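Local atomic coordinates of protein STN1 (Saccharomyces cerevisiae, PDB entry 3KEY), a protein that helps to regulate telomere length and protect chromosome ends, restraining telomerase loading through its interaction with CDC13, and is represented here by its C-terminal tandem winged-helix region. Residues A[35-40]-A[58-63]; A[75-80]-A[90-95]; A[105-110]-A[176-181]; A[138-143]-A[155-160]. All blocks are in the same frame, centred on the assembly; numbering follows the deposited sequence.

Contact 1 (A[35-40]-A[58-63]); sequences SVVTSL and SLEKEA
Val-37 lays its CG1 methyl over the backbone of Glu-60, with CG1 3.1 Å from Glu-60 O and 3.7 Å from Glu-60 CB. This branch is anti to the backbone N (chi1 171°), which turns it across to helix 56-73, and the two side chains cross at about a right angle. The close approach to the carbonyl oxygen makes this a tight spot, and it coincides with the nearest pair of CA atoms, those of Val-37 and Glu-60. One turn further on, Ala-63 offers only a methyl, and Leu-40 folds against it: Leu-40 CD1 lies 3.7 Å from Ala-63 CB and 3.5 Å from Ala-63 O. The small alanine lets the larger leucine come in beside the helix backbone. Val-37 CG1 also reaches Ala-63 CB, more loosely, at 4.2 Å. At the margin the contact turns polar. Thr-38 and Glu-60 lie side by side and point the same way; Thr-38 OG1, hydrogen-bonded to Arg-34 O, stands 3.1 Å from Glu-60 OE2. The firmer partner of Glu-60 OE2 is Arg-34, whose NH2 makes a salt bridge with it and would probably balance the charge of this buried acid. The axes of the short segments approach to 8.3 Å at 114°, so the two helices cross steeply here, within the first winged helix-turn-helix domain. Phe-64 and Leu-67 of helix 56-73 extend the apolar interface, and Tyr-28 of helix 24-28 packs against Glu-60.

Contact 2 (A[75-80]-A[90-95]); sequences GLIGLK and LPLKNL
Leu-76 O is held against the first turn of helix 90-108, where the backbone and two side chains close round it. Leu-92 N lies 3.1 Å from Leu-76 O, yet the angle is too poor for a hydrogen bond. Leu-92 CB comes to 3.2 Å from the same oxygen, and Pro-91 CB to 3.7 Å. The carbonyl is thus tightly packed by mostly apolar groups, although the positive end of the helix dipole would probably make the site agreeable to it. The side chain of Leu-76 serves another part of the helix: its CD2 meets Leu-95 CD1 at 3.8 Å, the two leucines crossing at about a right angle. Ile-77 and Leu-92 instead lie side by side and point the same way, with Ile-77 CG2 4.2 Å from Leu-92 CB. Ile-77 CG1 sits between the backbone N and the carbonyl carbon (chi1 60°), and CG2 is left as the branch that meets the leucine; the side chain also packs on Phe-87 and Leu-71. Just before, Gly-75, with a positive phi of 80° that favours glycine, closes helix 56-73 in a Schellman motif. Met-11 of helix 6-16 touches both Leu-76 and Leu-92 and so joins the two segments from a third element. Residues 75-80 lead from helix 56-73 of the first winged helix-turn-helix domain into its wing hairpin, and residues 90-95 begin the first helix of the second, so the contact forms part of the apolar junction between the two winged-helix domains.

Contact 3 (A[105-110]-A[176-181]); sequences VLMKLQ and LHLEYA
Leu-176 meets the helix through its tip, CD1 touching Leu-106 CD1 at 3.7 Å with the two side chains crossing at about a right angle. Two residues on, Leu-178 also sends its CD1 towards the helix, into the angle between Leu-106 CB, 4.0 Å away, and Met-107 CG at 4.2 Å. Tyr-180 then brings its hydroxyl against the last turn: OH lies 3.3 Å from both Met-107 CA and Leu-106 O. Over one face of the ring sits Gln-110, its CG 4.1 Å from the centroid in a CH-pi contact displaced towards the rim. Gln-110 CG is anti to the backbone N (chi1 -154°), which carries it over the ring, and the amide plane is turned 67° from the aromatic plane. The amide NE2 bonds to Tyr-112 OH, and the Tyr-112 ring makes an edge-to-face contact with Tyr-180. The phenolic OH donates to Cys-111 O, just beyond the Schellman motif that ends helix 90-108 at Gln-110. An alanine in place of Tyr-180 would probably leave Cys-111 O without that donor and open a gap beneath Gln-110 and beside Met-107. Leu-176, Leu-178 and Tyr-180, alternate residues of strand 173-180, thus face helix 90-108, the packing of the first helix of a winged helix-turn-helix domain, here the second of the tandem, against the sheet that carries its wing.

Contact 4 (A[138-143]-A[155-160]); sequences VFKECL and KNWWID
Trp-157 turns the face of its indole to Leu-143, whose CB stands over the middle of the five-membered ring, 3.6 Å from the centroid and only 6° off the ring normal, a CH-pi contact. Trp-157 CG lies between its own backbone N and carbonyl carbon (chi1 62°). Leu-143 CD1 lies past the rim on the same side, 3.7 Å from Trp-157 CE3. The six-membered ring reaches Lys-140 with CH2, and Lys-140 crosses the indole at about a right angle: its CG is 3.8 Å from Trp-157 CH2, while the extended chain carries the ammonium group away from the strand. Ile-159 fills the space next to the tryptophan. Its CD1 is wedged among Phe-139 CB at 3.7 Å, Lys-140 CG at 3.8 Å and Leu-143 CD1 at 3.9 Å, so that one methyl touches three helix residues. An alanine in place of Trp-157 would probably open a gap over Leu-143 and leave the methylene chain of Lys-140 freer to turn. Strand and helix run almost exactly antiparallel, 178° between their segments, with Trp-157 and Ile-159 both directed at the helix as alternate residues of a strand. Such packing of the third helix on the following strand, which enters the wing hairpin, belongs to the winged helix-turn-helix fold, here in the second domain of the pair.

Overall arrangement
The four contacts are spread over two winged helix-turn-helix domains joined in tandem. Contact 1 lies in the first and contacts 3 and 4 in the second; the centres of contacts 1 and 3 are about 39 Å apart, on opposite sides of the chain's centre. Contact 2 bridges the domains, about 22 Å from contact 1 and 20 Å from contact 4 between centres, and it touches contact 4 where Leu-76 CD2 packs on Val-138 CG2 at 3.7 Å. Helix 90-108 serves contact 2 at its start and contact 3 at its end. Contacts 3 and 4, with centres about 11 Å apart, share one sheet, in which His-177 N probably bonds to Trp-158 O at 2.8 Å.

Contact 1 (A[35-40]-A[58-63])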
loop_
_atom_site.group_PDB
_atom_site.type_symbol
_atom_site.label_atom_id
_atom_site.label_comp_id
_atom_site.label_asym_id
_atom_site.label_seq_id
_atom_site.Cartn_x
_atom_site.Cartn_y
_atom_site.Cartn_z
ATOM N N SER A 35 -7.167 0.803 -15.790
ATOM C CA SER A 35 -7.530 2.203 -15.532
ATOM C C SER A 35 -6.354 2.955 -14.925
ATOM O O SER A 35 -5.996 4.038 -15.381
ATOM C CB SER A 35 -8.717 2.286 -14.573
ATOM O OG SER A 35 -9.809 1.527 -15.057
ATOM N N VAL A 36 -5.766 2.369 -13.886
ATOM C CA VAL A 36 -4.617 2.960 -13.213
ATOM C C VAL A 36 -3.445 3.094 -14.190
ATOM O O VAL A 36 -2.790 4.137 -14.253
ATOM C CB VAL A 36 -4.161 2.083 -12.004
ATOM C CG1 VAL A 36 -2.898 2.653 -11.387
ATOM C CG2 VAL A 36 -5.266 2.019 -10.961
ATOM N N VAL A 37 -3.190 2.030 -14.952
ATOM C CA VAL A 37 -2.088 2.006 -15.919
ATOM C C VAL A 37 -2.254 3.047 -17.031
ATOM O O VAL A 37 -1.313 3.762 -17.379
ATOM C CB VAL A 37 -1.947 0.594 -16.549
ATOM C CG1 VAL A 37 -0.960 0.634 -17.703
ATOM C CG2 VAL A 37 -1.470 -0.403 -15.488
ATOM N N THR A 38 -3.453 3.129 -17.591
ATOM C CA THR A 38 -3.717 4.092 -18.652
ATOM C C THR A 38 -3.484 5.518 -18.145
ATOM O O THR A 38 -2.871 6.342 -18.831
ATOM C CB THR A 38 -5.160 3.950 -19.158
ATOM O OG1 THR A 38 -5.339 2.625 -19.671
ATOM C CG2 THR A 38 -5.455 4.980 -20.258
ATOM N N SER A 39 -3.959 5.799 -16.937
ATOM C CA SER A 39 -3.789 7.122 -16.347
ATOM C C SER A 39 -2.302 7.465 -16.186
ATOM O O SER A 39 -1.863 8.565 -16.546
ATOM C CB SER A 39 -4.498 7.185 -14.986
ATOM O OG SER A 39 -4.280 8.435 -14.353
ATOM N N LEU A 40 -1.524 6.519 -15.663
ATOM C CA LEU A 40 -0.088 6.729 -15.464
ATOM C C LEU A 40 0.627 6.848 -16.813
ATOM O O LEU A 40 1.589 7.608 -16.959
ATOM C CB LEU A 40 0.519 5.555 -14.678
ATOM C CG LEU A 40 1.720 5.797 -13.752
ATOM C CD1 LEU A 40 2.369 4.456 -13.405
ATOM C CD2 LEU A 40 2.735 6.701 -14.403
ATOM N N SER A 58 3.281 0.839 -25.411
ATOM C CA SER A 58 4.598 0.671 -24.836
ATOM C C SER A 58 4.664 1.463 -23.523
ATOM O O SER A 58 5.221 0.996 -22.525
ATOM C CB SER A 58 5.650 1.173 -25.821
ATOM O OG SER A 58 6.877 0.494 -25.635
ATOM N N LEU A 59 4.082 2.660 -23.528
ATOM C CA LEU A 59 4.075 3.501 -22.337
ATOM C C LEU A 59 3.264 2.866 -21.210
ATOM O O LEU A 59 3.619 3.006 -20.039
ATOM C CB LEU A 59 3.523 4.894 -22.673
ATOM C CG LEU A 59 4.421 5.719 -23.605
ATOM C CD1 LEU A 59 3.701 6.986 -24.070
ATOM C CD2 LEU A 59 5.702 6.068 -22.865
ATOM N N GLU A 60 2.180 2.174 -21.564
ATOM C CA GLU A 60 1.328 1.503 -20.579
ATOM C C GLU A 60 2.062 0.331 -19.917
ATOM O O GLU A 60 1.985 0.137 -18.699
ATOM C CB GLU A 60 0.043 0.978 -21.234
ATOM C CG GLU A 60 -0.938 2.059 -21.676
ATOM C CD GLU A 60 -2.188 1.478 -22.309
ATOM O OE1 GLU A 60 -2.051 0.665 -23.245
ATOM O OE2 GLU A 60 -3.308 1.830 -21.878
ATOM N N LYS A 61 2.767 -0.455 -20.722
ATOM C CA LYS A 61 3.509 -1.583 -20.183
ATOM C C LYS A 61 4.630 -1.082 -19.277
ATOM O O LYS A 61 4.954 -1.716 -18.276
ATOM C CB LYS A 61 4.034 -2.450 -21.327
ATOM C CG LYS A 61 2.899 -3.213 -21.998
ATOM C CD LYS A 61 3.323 -3.979 -23.230
ATOM C CE LYS A 61 2.133 -4.762 -23.787
ATOM N NZ LYS A 61 2.489 -5.526 -25.017
ATOM N N GLU A 62 5.198 0.075 -19.610
ATOM C CA GLU A 62 6.251 0.666 -18.790
ATOM C C GLU A 62 5.646 1.211 -17.485
ATOM O O GLU A 62 6.273 1.149 -16.420
ATOM C CB GLU A 62 6.948 1.789 -19.561
ATOM C CG GLU A 62 7.929 2.601 -18.741
ATOM C CD GLU A 62 8.694 3.624 -19.579
ATOM O OE1 GLU A 62 9.372 4.488 -18.980
ATOM O OE2 GLU A 62 8.625 3.559 -20.830
ATOM N N ALA A 63 4.425 1.736 -17.570
ATOM C CA ALA A 63 3.746 2.277 -16.394
ATOM C C ALA A 63 3.426 1.148 -15.421
ATOM O O ALA A 63 3.627 1.278 -14.213
ATOM C CB ALA A 63 2.450 2.993 -16.802
#

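Contact 2 (A[75-80]-A[90-95])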
loop_
_atom_site.group_PDB
_atom_site.type_symbol
_atom_site.label_atom_id
_atom_site.label_comp_id
_atom_site.label_asym_id
_atom_site.label_seq_id
_atom_site.Cartn_x
_atom_site.Cartn_y
_atom_site.Cartn_z
ATOM N N GLY A 75 8.526 -3.696 -0.373
ATOM C CA GLY A 75 8.271 -4.941 0.330
ATOM C C GLY A 75 6.799 -5.246 0.521
ATOM O O GLY A 75 6.446 -6.167 1.261
ATOM N N LEU A 76 5.931 -4.484 -0.145
ATOM C CA LEU A 76 4.487 -4.686 -0.007
ATOM C C LEU A 76 4.009 -5.989 -0.662
ATOM O O LEU A 76 3.050 -6.623 -0.206
ATOM C CB LEU A 76 3.740 -3.469 -0.558
ATOM C CG LEU A 76 3.971 -2.219 0.311
ATOM C CD1 LEU A 76 3.289 -1.001 -0.300
ATOM C CD2 LEU A 76 3.436 -2.476 1.726
ATOM N N ILE A 77 4.671 -6.379 -1.742
ATOM C CA ILE A 77 4.366 -7.644 -2.397
ATOM C C ILE A 77 5.699 -8.223 -2.822
ATOM O O ILE A 77 6.679 -7.500 -3.002
ATOM C CB ILE A 77 3.475 -7.505 -3.668
ATOM C CG1 ILE A 77 4.176 -6.623 -4.699
ATOM C CG2 ILE A 77 2.093 -7.003 -3.284
ATOM C CD1 ILE A 77 3.456 -6.564 -6.033
ATOM N N GLY A 78 5.742 -9.536 -2.973
ATOM C CA GLY A 78 6.975 -10.146 -3.406
ATOM C C GLY A 78 6.766 -10.887 -4.692
ATOM O O GLY A 78 5.619 -11.211 -5.077
ATOM N N LEU A 79 7.885 -11.135 -5.363
ATOM C CA LEU A 79 7.886 -11.892 -6.603
ATOM C C LEU A 79 8.100 -13.306 -6.098
ATOM O O LEU A 79 9.235 -13.674 -5.777
ATOM C CB LEU A 79 9.067 -11.457 -7.474
ATOM C CG LEU A 79 9.136 -12.007 -8.892
ATOM C CD1 LEU A 79 7.880 -11.672 -9.679
ATOM C CD2 LEU A 79 10.367 -11.374 -9.498
ATOM N N LYS A 80 7.038 -14.087 -5.958
ATOM C CA LYS A 80 7.279 -15.421 -5.447
ATOM C C LYS A 80 7.986 -16.331 -6.453
ATOM O O LYS A 80 8.701 -17.265 -6.076
ATOM C CB LYS A 80 5.992 -16.095 -4.994
ATOM C CG LYS A 80 5.122 -16.571 -6.118
ATOM C CD LYS A 80 4.500 -17.883 -5.742
ATOM C CE LYS A 80 3.652 -17.663 -4.514
ATOM N NZ LYS A 80 3.151 -18.940 -4.014
ATOM N N LEU A 90 0.470 -12.391 -0.106
ATOM C CA LEU A 90 0.377 -12.611 1.338
ATOM C C LEU A 90 1.070 -11.550 2.191
ATOM O O LEU A 90 0.590 -11.207 3.270
ATOM C CB LEU A 90 0.917 -13.993 1.702
ATOM C CG LEU A 90 0.062 -15.171 1.233
ATOM C CD1 LEU A 90 0.674 -16.481 1.736
ATOM C CD2 LEU A 90 -1.356 -15.012 1.758
ATOM N N PRO A 91 2.218 -11.029 1.735
ATOM C CA PRO A 91 2.890 -10.001 2.538
ATOM C C PRO A 91 1.959 -8.802 2.757
ATOM O O PRO A 91 1.833 -8.269 3.873
ATOM C CB PRO A 91 4.091 -9.626 1.677
ATOM C CG PRO A 91 4.432 -10.937 1.002
ATOM C CD PRO A 91 3.068 -11.466 0.610
ATOM N N LEU A 92 1.312 -8.392 1.667
ATOM C CA LEU A 92 0.400 -7.255 1.670
ATOM C C LEU A 92 -0.792 -7.476 2.591
ATOM O O LEU A 92 -1.135 -6.619 3.418
ATOM C CB LEU A 92 -0.100 -6.985 0.246
ATOM C CG LEU A 92 -1.076 -5.817 0.076
ATOM C CD1 LEU A 92 -0.453 -4.546 0.635
ATOM C CD2 LEU A 92 -1.422 -5.647 -1.398
ATOM N N LYS A 93 -1.432 -8.627 2.438
ATOM C CA LYS A 93 -2.586 -8.949 3.253
ATOM C C LYS A 93 -2.227 -9.144 4.726
ATOM O O LYS A 93 -3.017 -8.792 5.605
ATOM C CB LYS A 93 -3.283 -10.179 2.681
ATOM C CG LYS A 93 -3.746 -9.929 1.264
ATOM C CD LYS A 93 -4.489 -11.099 0.666
ATOM C CE LYS A 93 -5.042 -10.694 -0.685
ATOM N NZ LYS A 93 -5.971 -11.711 -1.210
ATOM N N ASN A 94 -1.045 -9.698 5.001
ATOM C CA ASN A 94 -0.619 -9.872 6.383
ATOM C C ASN A 94 -0.268 -8.511 7.005
ATOM O O ASN A 94 -0.467 -8.303 8.202
ATOM C CB ASN A 94 0.597 -10.799 6.483
ATOM C CG ASN A 94 0.257 -12.241 6.160
ATOM O OD1 ASN A 94 -0.857 -12.699 6.406
ATOM N ND2 ASN A 94 1.225 -12.970 5.619
ATOM N N LEU A 95 0.269 -7.598 6.199
ATOM C CA LEU A 95 0.628 -6.266 6.692
ATOM C C LEU A 95 -0.638 -5.507 7.071
ATOM O O LEU A 95 -0.675 -4.806 8.081
ATOM C CB LEU A 95 1.402 -5.480 5.626
ATOM C CG LEU A 95 2.873 -5.869 5.489
ATOM C CD1 LEU A 95 3.487 -5.277 4.221
ATOM C CD2 LEU A 95 3.613 -5.397 6.732
#

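Contact 3 (A[105-110]-A[176-181])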
loop_
_atom_site.group_PDB
_atom_site.type_symbol
_atom_site.label_atom_id
_atom_site.label_comp_id
_atom_site.label_asym_id
_atom_site.label_seq_id
_atom_site.Cartn_x
_atom_site.Cartn_y
_atom_site.Cartn_z
ATOM N N VAL A 105 -6.342 -2.204 18.863
ATOM C CA VAL A 105 -5.964 -2.237 20.269
ATOM C C VAL A 105 -5.607 -0.843 20.802
ATOM O O VAL A 105 -5.967 -0.502 21.933
ATOM C CB VAL A 105 -4.779 -3.208 20.535
ATOM C CG1 VAL A 105 -3.511 -2.710 19.863
ATOM C CG2 VAL A 105 -4.552 -3.338 22.033
ATOM N N LEU A 106 -4.917 -0.037 19.997
ATOM C CA LEU A 106 -4.553 1.315 20.430
ATOM C C LEU A 106 -5.805 2.130 20.753
ATOM O O LEU A 106 -5.847 2.851 21.752
ATOM C CB LEU A 106 -3.726 2.038 19.354
ATOM C CG LEU A 106 -2.273 1.563 19.198
ATOM C CD1 LEU A 106 -1.597 2.293 18.034
ATOM C CD2 LEU A 106 -1.511 1.811 20.508
ATOM N N MET A 107 -6.823 2.011 19.911
ATOM C CA MET A 107 -8.068 2.727 20.131
ATOM C C MET A 107 -8.774 2.230 21.395
ATOM O O MET A 107 -9.280 3.030 22.177
ATOM C CB MET A 107 -8.991 2.572 18.921
ATOM C CG MET A 107 -8.504 3.298 17.678
ATOM S SD MET A 107 -9.718 3.223 16.345
ATOM C CE MET A 107 -10.670 4.644 16.708
ATOM N N LYS A 108 -8.795 0.915 21.597
ATOM C CA LYS A 108 -9.441 0.328 22.771
ATOM C C LYS A 108 -8.773 0.740 24.080
ATOM O O LYS A 108 -9.393 0.693 25.138
ATOM C CB LYS A 108 -9.461 -1.199 22.659
ATOM C CG LYS A 108 -10.451 -1.732 21.626
ATOM C CD LYS A 108 -10.249 -3.214 21.400
ATOM C CE LYS A 108 -11.146 -3.730 20.296
ATOM N NZ LYS A 108 -10.966 -5.199 20.133
ATOM N N LEU A 109 -7.509 1.143 24.003
ATOM C CA LEU A 109 -6.764 1.584 25.175
ATOM C C LEU A 109 -6.743 3.106 25.226
ATOM O O LEU A 109 -6.141 3.701 26.121
ATOM C CB LEU A 109 -5.326 1.059 25.113
ATOM C CG LEU A 109 -5.152 -0.456 25.274
ATOM C CD1 LEU A 109 -3.730 -0.845 24.915
ATOM C CD2 LEU A 109 -5.481 -0.859 26.707
ATOM N N GLN A 110 -7.400 3.725 24.250
ATOM C CA GLN A 110 -7.454 5.174 24.140
ATOM C C GLN A 110 -6.053 5.786 24.171
ATOM O O GLN A 110 -5.794 6.757 24.896
ATOM C CB GLN A 110 -8.322 5.776 25.255
ATOM C CG GLN A 110 -8.933 7.124 24.862
ATOM C CD GLN A 110 -9.978 7.638 25.852
ATOM O OE1 GLN A 110 -10.640 6.860 26.545
ATOM N NE2 GLN A 110 -10.144 8.956 25.899
ATOM N N LEU A 176 2.241 6.902 15.458
ATOM C CA LEU A 176 0.820 7.089 15.189
ATOM C C LEU A 176 0.181 8.056 16.186
ATOM O O LEU A 176 0.339 7.910 17.399
ATOM C CB LEU A 176 0.088 5.746 15.254
ATOM C CG LEU A 176 0.639 4.600 14.394
ATOM C CD1 LEU A 176 -0.098 3.321 14.758
ATOM C CD2 LEU A 176 0.476 4.910 12.899
ATOM N N HIS A 177 -0.532 9.047 15.669
ATOM C CA HIS A 177 -1.234 10.010 16.517
ATOM C C HIS A 177 -2.717 9.790 16.293
ATOM O O HIS A 177 -3.180 9.787 15.151
ATOM C CB HIS A 177 -0.892 11.456 16.139
ATOM C CG HIS A 177 0.529 11.832 16.409
ATOM N ND1 HIS A 177 1.524 11.727 15.456
ATOM C CD2 HIS A 177 1.130 12.286 17.533
ATOM C CE1 HIS A 177 2.676 12.102 15.984
ATOM N NE2 HIS A 177 2.465 12.446 17.243
ATOM N N LEU A 178 -3.460 9.599 17.375
ATOM C CA LEU A 178 -4.897 9.378 17.271
ATOM C C LEU A 178 -5.647 10.376 18.150
ATOM O O LEU A 178 -5.265 10.626 19.294
ATOM C CB LEU A 178 -5.249 7.943 17.701
ATOM C CG LEU A 178 -4.493 6.809 16.998
ATOM C CD1 LEU A 178 -4.858 5.452 17.635
ATOM C CD2 LEU A 178 -4.825 6.822 15.507
ATOM N N GLU A 179 -6.697 10.968 17.594
ATOM C CA GLU A 179 -7.523 11.907 18.343
ATOM C C GLU A 179 -8.910 11.265 18.378
ATOM O O GLU A 179 -9.427 10.823 17.348
ATOM C CB GLU A 179 -7.578 13.269 17.648
ATOM C CG GLU A 179 -8.566 14.234 18.297
ATOM C CD GLU A 179 -8.567 15.619 17.655
ATOM O OE1 GLU A 179 -8.459 15.709 16.414
ATOM O OE2 GLU A 179 -8.693 16.614 18.398
ATOM N N TYR A 180 -9.507 11.214 19.560
ATOM C CA TYR A 180 -10.810 10.582 19.725
ATOM C C TYR A 180 -12.025 11.505 19.702
ATOM O O TYR A 180 -11.961 12.658 20.136
ATOM C CB TYR A 180 -10.793 9.743 21.005
ATOM C CG TYR A 180 -9.736 8.663 20.957
ATOM C CD1 TYR A 180 -8.459 8.874 21.495
ATOM C CD2 TYR A 180 -9.981 7.460 20.302
ATOM C CE1 TYR A 180 -7.450 7.902 21.374
ATOM C CE2 TYR A 180 -8.986 6.486 20.173
ATOM C CZ TYR A 180 -7.726 6.710 20.706
ATOM O OH TYR A 180 -6.752 5.743 20.563
ATOM N N ALA A 181 -13.134 10.978 19.188
ATOM C CA ALA A 181 -14.379 11.733 19.087
ATOM C C ALA A 181 -15.064 11.888 20.442
ATOM O O ALA A 181 -14.759 11.169 21.396
ATOM C CB ALA A 181 -15.327 11.050 18.098
#

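Contact 4 (A[138-143]-A[155-160])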
loop_
_atom_site.group_PDB
_atom_site.type_symbol
_atom_site.label_atom_id
_atom_site.label_comp_id
_atom_site.label_asym_id
_atom_site.label_seq_id
_atom_site.Cartn_x
_atom_site.Cartn_y
_atom_site.Cartn_z
ATOM N N VAL A 138 0.405 1.493 4.380
ATOM C CA VAL A 138 -0.568 0.524 4.866
ATOM C C VAL A 138 -1.379 1.139 6.017
ATOM O O VAL A 138 -2.612 1.057 6.032
ATOM C CB VAL A 138 0.116 -0.790 5.333
ATOM C CG1 VAL A 138 -0.913 -1.712 5.999
ATOM C CG2 VAL A 138 0.738 -1.493 4.128
ATOM N N PHE A 139 -0.693 1.777 6.962
ATOM C CA PHE A 139 -1.386 2.395 8.090
ATOM C C PHE A 139 -2.293 3.552 7.664
ATOM O O PHE A 139 -3.384 3.710 8.213
ATOM C CB PHE A 139 -0.390 2.847 9.173
ATOM C CG PHE A 139 -0.017 1.743 10.142
ATOM C CD1 PHE A 139 0.985 0.829 9.828
ATOM C CD2 PHE A 139 -0.718 1.586 11.339
ATOM C CE1 PHE A 139 1.285 -0.231 10.691
ATOM C CE2 PHE A 139 -0.430 0.533 12.211
ATOM C CZ PHE A 139 0.574 -0.380 11.886
ATOM N N LYS A 140 -1.863 4.348 6.683
ATOM C CA LYS A 140 -2.705 5.443 6.205
ATOM C C LYS A 140 -4.045 4.898 5.688
ATOM O O LYS A 140 -5.113 5.420 6.027
ATOM C CB LYS A 140 -2.002 6.232 5.092
ATOM C CG LYS A 140 -0.980 7.247 5.601
ATOM C CD LYS A 140 -0.330 8.034 4.463
ATOM C CE LYS A 140 0.566 9.153 5.007
ATOM N NZ LYS A 140 1.240 9.904 3.899
ATOM N N GLU A 141 -3.986 3.851 4.869
ATOM C CA GLU A 141 -5.196 3.241 4.325
ATOM C C GLU A 141 -6.103 2.660 5.419
ATOM O O GLU A 141 -7.321 2.836 5.383
ATOM C CB GLU A 141 -4.842 2.138 3.330
ATOM C CG GLU A 141 -5.102 2.513 1.897
ATOM C CD GLU A 141 -6.444 3.217 1.719
ATOM O OE1 GLU A 141 -7.513 2.634 2.049
ATOM O OE2 GLU A 141 -6.423 4.362 1.251
ATOM N N CYS A 142 -5.514 1.954 6.377
ATOM C CA CYS A 142 -6.301 1.386 7.466
ATOM C C CYS A 142 -6.930 2.492 8.309
ATOM O O CYS A 142 -8.105 2.416 8.660
ATOM C CB CYS A 142 -5.432 0.499 8.351
ATOM S SG CYS A 142 -4.880 -0.989 7.518
ATOM N N LEU A 143 -6.151 3.520 8.627
ATOM C CA LEU A 143 -6.668 4.623 9.433
ATOM C C LEU A 143 -7.792 5.341 8.698
ATOM O O LEU A 143 -8.780 5.753 9.308
ATOM C CB LEU A 143 -5.533 5.594 9.796
ATOM C CG LEU A 143 -4.595 5.034 10.878
ATOM C CD1 LEU A 143 -3.311 5.847 10.988
ATOM C CD2 LEU A 143 -5.346 5.031 12.216
ATOM N N LYS A 155 -11.705 10.500 15.650
ATOM C CA LYS A 155 -11.991 11.819 15.088
ATOM C C LYS A 155 -10.954 12.233 14.030
ATOM O O LYS A 155 -11.314 12.666 12.936
ATOM C CB LYS A 155 -12.027 12.858 16.208
ATOM C CG LYS A 155 -12.443 14.254 15.763
ATOM C CD LYS A 155 -12.446 15.216 16.945
ATOM C CE LYS A 155 -12.829 16.630 16.533
ATOM N NZ LYS A 155 -12.647 17.581 17.671
ATOM N N ASN A 156 -9.671 12.108 14.371
ATOM C CA ASN A 156 -8.561 12.452 13.461
ATOM C C ASN A 156 -7.345 11.561 13.713
ATOM O O ASN A 156 -7.241 10.913 14.758
ATOM C CB ASN A 156 -8.112 13.910 13.654
ATOM C CG ASN A 156 -9.075 14.909 13.046
ATOM O OD1 ASN A 156 -9.356 14.867 11.847
ATOM N ND2 ASN A 156 -9.583 15.822 13.873
ATOM N N TRP A 157 -6.423 11.546 12.753
ATOM C CA TRP A 157 -5.199 10.758 12.876
ATOM C C TRP A 157 -4.061 11.389 12.082
ATOM O O TRP A 157 -4.298 12.110 11.120
ATOM C CB TRP A 157 -5.406 9.316 12.378
ATOM C CG TRP A 157 -5.785 9.202 10.925
ATOM C CD1 TRP A 157 -7.050 9.109 10.412
ATOM C CD2 TRP A 157 -4.894 9.208 9.799
ATOM N NE1 TRP A 157 -7.001 9.059 9.038
ATOM C CE2 TRP A 157 -5.694 9.116 8.636
ATOM C CE3 TRP A 157 -3.498 9.282 9.662
ATOM C CZ2 TRP A 157 -5.140 9.102 7.341
ATOM C CZ3 TRP A 157 -2.947 9.269 8.379
ATOM C CH2 TRP A 157 -3.772 9.178 7.234
ATOM N N TRP A 158 -2.831 11.115 12.502
ATOM C CA TRP A 158 -1.637 11.608 11.819
ATOM C C TRP A 158 -0.555 10.543 11.986
ATOM O O TRP A 158 -0.568 9.780 12.955
ATOM C CB TRP A 158 -1.113 12.903 12.453
ATOM C CG TRP A 158 -2.069 14.057 12.458
ATOM C CD1 TRP A 158 -2.094 15.111 11.585
ATOM C CD2 TRP A 158 -3.109 14.296 13.412
ATOM N NE1 TRP A 158 -3.087 15.999 11.944
ATOM C CE2 TRP A 158 -3.726 15.523 13.062
ATOM C CE3 TRP A 158 -3.584 13.594 14.530
ATOM C CZ2 TRP A 158 -4.791 16.066 13.792
ATOM C CZ3 TRP A 158 -4.646 14.134 15.261
ATOM C CH2 TRP A 158 -5.237 15.363 14.885
ATOM N N ILE A 159 0.376 10.500 11.042
ATOM C CA ILE A 159 1.486 9.571 11.125
ATOM C C ILE A 159 2.780 10.364 10.975
ATOM O O ILE A 159 2.957 11.082 9.989
ATOM C CB ILE A 159 1.426 8.494 10.019
ATOM C CG1 ILE A 159 0.172 7.633 10.200
ATOM C CG2 ILE A 159 2.694 7.628 10.063
ATOM C CD1 ILE A 159 0.055 6.503 9.176
ATOM N N ASP A 160 3.664 10.251 11.967
ATOM C CA ASP A 160 4.965 10.922 11.941
ATOM C C ASP A 160 6.065 9.893 11.724
ATOM O O ASP A 160 5.886 8.710 12.013
ATOM C CB ASP A 160 5.261 11.627 13.269
ATOM C CG ASP A 160 4.544 12.950 13.406
ATOM O OD1 ASP A 160 3.972 13.430 12.411
ATOM O OD2 ASP A 160 4.566 13.516 14.515
#